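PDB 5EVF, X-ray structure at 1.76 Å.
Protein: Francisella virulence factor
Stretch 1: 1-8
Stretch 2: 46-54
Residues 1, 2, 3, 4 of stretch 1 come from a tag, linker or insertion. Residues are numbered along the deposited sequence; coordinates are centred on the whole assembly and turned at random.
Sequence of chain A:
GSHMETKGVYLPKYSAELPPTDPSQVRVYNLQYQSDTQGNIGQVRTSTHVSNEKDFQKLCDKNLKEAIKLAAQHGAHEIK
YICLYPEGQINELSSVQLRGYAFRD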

ATOM      1  N   GLY A   1      16.825 -10.624   5.179  1.00 28.55           N
ATOM      2  CA  GLY A   1      17.254  -9.727   4.123  1.00 33.89           C
ATOM      3  C   GLY A   1      17.663  -8.372   4.674  1.00 34.42           C
ATOM      4  O   GLY A   1      17.196  -7.970   5.734  1.00 33.08           O
ATOM      5  N   SER A   2      18.543  -7.679   3.958  1.00 34.19           N
ATOM      6  CA  SER A   2      18.955  -6.346   4.367  1.00 30.07           C
ATOM      7  C   SER A   2      17.761  -5.398   4.376  1.00 29.90           C
ATOM      8  O   SER A   2      16.791  -5.569   3.625  1.00 28.52           O
ATOM      9  CB  SER A   2      20.036  -5.808   3.429  1.00 33.06           C
ATOM     10  OG  SER A   2      21.045  -6.765   3.177  1.00 33.63           O
ATOM     11  N   HIS A   3      17.829  -4.391   5.247  1.00 28.07           N
ATOM     12  CA  HIS A   3      16.819  -3.347   5.233  1.00 26.27           C
ATOM     13  C   HIS A   3      16.895  -2.586   3.922  1.00 28.88           C
ATOM     14  O   HIS A   3      17.987  -2.263   3.438  1.00 29.34           O
ATOM     15  CB  HIS A   3      16.998  -2.352   6.387  1.00 27.01           C
ATOM     16  CG  HIS A   3      15.965  -1.261   6.383  1.00 25.36           C
ATOM     17  ND1 HIS A   3      16.078  -0.128   5.602  1.00 25.22           N
ATOM     18  CD2 HIS A   3      14.771  -1.164   7.016  1.00 23.91           C
ATOM     19  CE1 HIS A   3      15.006   0.629   5.768  1.00 24.92           C
ATOM     20  NE2 HIS A   3      14.197   0.022   6.620  1.00 25.24           N
HETATM   21  N   MSE A   4      15.733  -2.309   3.343  1.00 28.51           N
HETATM   22  CA  MSE A   4      15.678  -1.368   2.232  1.00 30.93           C
HETATM   23  C   MSE A   4      14.525  -0.393   2.336  1.00 21.82           C
HETATM   24  O   MSE A   4      13.506  -0.668   2.965  1.00 20.56           O
HETATM   25  CB  MSE A   4      15.626  -2.096   0.895  1.00 27.83           C
HETATM   26  CG  MSE A   4      16.762  -3.064   0.797  1.00 36.24           C
HETATM   27 SE   MSE A   4      18.308  -2.117   0.118  1.00 53.08          SE
HETATM   28  CE  MSE A   4      18.963  -1.057   1.627  1.00 59.96           C
ATOM     29  N   GLU A   5      14.721   0.758   1.701  1.00 23.76           N
ATOM     30  CA  GLU A   5      13.775   1.857   1.810  1.00 23.94           C
ATOM     31  C   GLU A   5      12.438   1.481   1.193  1.00 20.06           C
ATOM     32  O   GLU A   5      12.384   0.918   0.096  1.00 23.89           O
ATOM     33  CB  GLU A   5      14.349   3.092   1.117  1.00 29.68           C
ATOM     34  CG  GLU A   5      13.449   4.315   1.184  1.00 35.58           C
ATOM     35  CD  GLU A   5      14.060   5.508   0.468  1.00 45.88           C
ATOM     36  OE1 GLU A   5      14.928   5.294  -0.405  1.00 47.99           O
ATOM     37  OE2 GLU A   5      13.689   6.659   0.795  1.00 48.29           O
ATOM     38  N   THR A   6      11.353   1.782   1.901  1.00 18.37           N
ATOM     39  CA  THR A   6      10.004   1.630   1.375  1.00 16.25           C
ATOM     40  C   THR A   6       9.452   3.017   1.059  1.00 26.04           C
ATOM     41  O   THR A   6       9.275   3.834   1.965  1.00 27.33           O
ATOM     42  CB  THR A   6       9.100   0.896   2.365  1.00 16.13           C
ATOM     43  OG1 THR A   6       9.644  -0.409   2.603  1.00 16.20           O
ATOM     44  CG2 THR A   6       7.676   0.764   1.800  1.00 21.15           C
ATOM     45  N   LYS A   7       9.194   3.273  -0.220  1.00 20.86           N
ATOM     46  CA  LYS A   7       8.669   4.547  -0.707  1.00 20.58           C
ATOM     47  C   LYS A   7       7.152   4.460  -0.782  1.00 14.00           C
ATOM     48  O   LYS A   7       6.598   3.397  -1.029  1.00 14.06           O
ATOM     49  CB  LYS A   7       9.213   4.853  -2.108  1.00 21.34           C
ATOM     50  CG  LYS A   7      10.721   5.037  -2.196  1.00 35.97           C
ATOM     51  CD  LYS A   7      11.245   4.467  -3.504  1.00 44.86           C
ATOM     52  CE  LYS A   7      11.100   2.945  -3.525  1.00 48.71           C
ATOM     53  NZ  LYS A   7      12.118   2.210  -2.703  1.00 46.40           N
ATOM     54  N   GLY A   8       6.476   5.574  -0.576  1.00 15.15           N
ATOM     55  CA  GLY A   8       5.026   5.569  -0.708  1.00 13.11           C
ATOM     56  C   GLY A   8       4.498   6.872  -1.259  1.00 14.74           C
ATOM     57  O   GLY A   8       5.070   7.942  -1.027  1.00 13.83           O
ATOM     58  N   THR A  46       2.888   1.781  -2.469  1.00 10.62           N
ATOM     59  CA  THR A  46       4.188   1.705  -1.818  1.00 11.27           C
ATOM     60  C   THR A  46       5.066   0.702  -2.551  1.00 13.07           C
ATOM     61  O   THR A  46       4.583  -0.152  -3.296  1.00 13.34           O
ATOM     62  CB  THR A  46       4.070   1.314  -0.337  1.00 12.49           C
ATOM     63  OG1 THR A  46       3.319   0.103  -0.216  1.00 12.58           O
ATOM     64  CG2 THR A  46       3.351   2.390   0.430  1.00 14.90           C
ATOM     65  N   SER A  47       6.372   0.811  -2.333  1.00 12.67           N
ATOM     66  CA  SER A  47       7.259  -0.131  -2.993  1.00 13.37           C
ATOM     67  C   SER A  47       8.574  -0.213  -2.234  1.00 17.55           C
ATOM     68  O   SER A  47       9.019   0.758  -1.626  1.00 16.51           O
ATOM     69  CB  SER A  47       7.502   0.269  -4.445  1.00 20.95           C
ATOM     70  OG  SER A  47       8.254   1.452  -4.509  1.00 29.12           O
ATOM     71  N   THR A  48       9.184  -1.393  -2.287  1.00 15.03           N
ATOM     72  CA  THR A  48      10.458  -1.675  -1.635  1.00 16.32           C
ATOM     73  C   THR A  48      11.308  -2.490  -2.597  1.00 17.51           C
ATOM     74  O   THR A  48      10.805  -3.419  -3.226  1.00 16.95           O
ATOM     75  CB  THR A  48      10.253  -2.474  -0.343  1.00 16.16           C
ATOM     76  OG1 THR A  48       9.266  -1.830   0.468  1.00 16.91           O
ATOM     77  CG2 THR A  48      11.581  -2.639   0.429  1.00 17.72           C
ATOM     78  N   HIS A  49      12.590  -2.150  -2.723  1.00 18.89           N
ATOM     79  CA  HIS A  49      13.462  -2.949  -3.573  1.00 20.17           C
ATOM     80  C   HIS A  49      13.717  -4.312  -2.951  1.00 20.60           C
ATOM     81  O   HIS A  49      13.701  -4.474  -1.728  1.00 20.81           O
ATOM     82  CB  HIS A  49      14.796  -2.240  -3.831  1.00 27.54           C
ATOM     83  CG  HIS A  49      14.712  -1.181  -4.882  1.00 39.73           C
ATOM     84  ND1 HIS A  49      14.651   0.163  -4.582  1.00 43.91           N
ATOM     85  CD2 HIS A  49      14.650  -1.270  -6.232  1.00 44.25           C
ATOM     86  CE1 HIS A  49      14.570   0.857  -5.703  1.00 46.67           C
ATOM     87  NE2 HIS A  49      14.568   0.011  -6.718  1.00 45.43           N
ATOM     88  N   VAL A  50      13.957  -5.296  -3.818  1.00 23.14           N
ATOM     89  CA  VAL A  50      14.074  -6.686  -3.382  1.00 22.93           C
ATOM     90  C   VAL A  50      15.409  -6.933  -2.697  1.00 24.20           C
ATOM     91  O   VAL A  50      15.468  -7.542  -1.618  1.00 30.86           O
ATOM     92  CB  VAL A  50      13.878  -7.628  -4.582  1.00 23.60           C
ATOM     93  CG1 VAL A  50      14.311  -9.050  -4.226  1.00 23.95           C
ATOM     94  CG2 VAL A  50      12.424  -7.586  -5.044  1.00 20.17           C
ATOM     95  N   SER A  51      16.496  -6.468  -3.312  1.00 25.13           N
ATOM     96  CA  SER A  51      17.849  -6.641  -2.780  1.00 31.88           C
ATOM     97  C   SER A  51      18.072  -8.135  -2.544  1.00 30.17           C
ATOM     98  O   SER A  51      17.859  -8.932  -3.470  1.00 36.05           O
ATOM     99  CB  SER A  51      18.010  -5.751  -1.557  1.00 33.69           C
ATOM    100  OG  SER A  51      19.293  -5.919  -0.988  1.00 39.16           O
ATOM    101  N   ASN A  52      18.477  -8.552  -1.346  1.00 34.58           N
ATOM    102  CA  ASN A  52      18.782  -9.941  -1.037  1.00 40.07           C
ATOM    103  C   ASN A  52      17.669 -10.613  -0.253  1.00 35.90           C
ATOM    104  O   ASN A  52      17.868 -11.708   0.284  1.00 33.98           O
ATOM    105  CB  ASN A  52      20.083 -10.021  -0.247  1.00 46.68           C
ATOM    106  CG  ASN A  52      20.155  -8.962   0.828  1.00 48.55           C
ATOM    107  OD1 ASN A  52      19.285  -8.896   1.703  1.00 41.81           O
ATOM    108  ND2 ASN A  52      21.184  -8.112   0.763  1.00 44.70           N
ATOM    109  N   GLU A  53      16.510  -9.981  -0.162  1.00 31.24           N
ATOM    110  CA  GLU A  53      15.407 -10.576   0.573  1.00 25.15           C
ATOM    111  C   GLU A  53      14.860 -11.767  -0.199  1.00 28.56           C
ATOM    112  O   GLU A  53      14.617 -11.681  -1.405  1.00 34.95           O
ATOM    113  CB  GLU A  53      14.310  -9.540   0.819  1.00 23.12           C
ATOM    114  CG  GLU A  53      13.138 -10.084   1.599  1.00 27.22           C
ATOM    115  CD  GLU A  53      13.539 -10.518   2.990  1.00 33.41           C
ATOM    116  OE1 GLU A  53      13.883  -9.633   3.792  1.00 32.71           O
ATOM    117  OE2 GLU A  53      13.507 -11.735   3.260  1.00 29.11           O
ATOM    118  N   LYS A  54      14.695 -12.889   0.496  1.00 27.00           N
ATOM    119  CA  LYS A  54      14.083 -14.070  -0.080  1.00 34.02           C
ATOM    120  C   LYS A  54      12.675 -14.305   0.437  1.00 29.27           C
ATOM    121  O   LYS A  54      11.942 -15.109  -0.149  1.00 35.04           O
ATOM    122  CB  LYS A  54      14.941 -15.314   0.204  1.00 32.81           C
ATOM    123  CG  LYS A  54      16.433 -15.146  -0.064  1.00 42.29           C
ATOM    124  CD  LYS A  54      17.236 -16.175   0.732  1.00 50.37           C
ATOM    125  CE  LYS A  54      18.559 -15.615   1.238  1.00 52.74           C
ATOM    126  NZ  LYS A  54      19.657 -15.726   0.234  1.00 54.42           N
TER
HETATM  127  O   HOH W   1      14.847 -12.922   5.006  1.00 45.58           O
HETATM  128  O   HOH W   2      16.728  -7.184   1.261  1.00 40.85           O
HETATM  129  O   HOH W   3      14.070   0.095  -1.867  1.00 27.26           O

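Antiparallel strands show how a contact can be held by backbone pairing at one end and by side chains and water at the other, and the N-terminal segment of this Francisella virulence factor is a compact example. Its strand runs antiparallel to the strand of residues 46-49, the two axes making an angle of 157°, and the stretches together bury 626 Å².

The backbone bonds come first. Lys7 and Ser47 form a hydrogen-bonded pair in which each residue both gives and receives: Lys7 N donates to Ser47 O at 2.9 Å, and Ser47 N donates to Lys7 O at 2.9 Å. The same carbonyls also receive CA-H...O contacts from neighbouring residues, Thr6 CA to Ser47 O at 3.3 Å and Thr46 CA to Lys7 O at 3.0 Å, as is common where antiparallel strands lie close. Beside this pair, Gly8 faces Thr46 with their CA atoms 4.1 Å apart. A CB on Gly8 would lie only 3.1 Å from Thr46 CG2, so the absence of a side chain eases this close approach.

Side-chain hydrogen bonds reinforce the pairing. Thr6 OG1 donates to Thr48 OG1 across a short 2.6 Å, on the face that also carries Thr46. The Lys7 side chain reaches along the strands: CE lies 3.4 Å from Ser47 OG, while NZ donates to Glu5 O in its own stretch at 3.1 Å and lies 3.8 Å from His49 ND1. Farther out, Asn52 uses both ends of its amide to hold Ser2, a residue from the tag: Ser2 N donates to Asn52 OD1 at 2.7 Å with a nearly straight angle of 169°, while Asn52 ND2 donates to Ser2 OG at 2.8 Å. Asn52 belongs to a type II' turn from Val50 to Glu53, closed by a bond of 3.0 Å from Glu53 N to Val50 O.

Charge contributes more loosely. The amino terminus at Gly1 N, also from the tag, forms a salt bridge with Glu53 OE1 at 3.4 Å, a weak hydrogen bond at that length. Water 1 supplements it, accepting from Gly1 N at 3.0 Å and donating to Glu53 OE2 at 2.5 Å.

Beyond the paired strands, where the two stretches draw apart, water 3 spans the gap: it donates to Glu5 O at 2.7 Å and accepts from His49 N at 2.8 Å, replacing a direct backbone bond between atoms 4.2 Å apart.

Nonpolar packing is modest. Selenomethionine Met4, a tag residue, sets CG 3.8 Å from Ser51 CB, but the end of its side chain leads away.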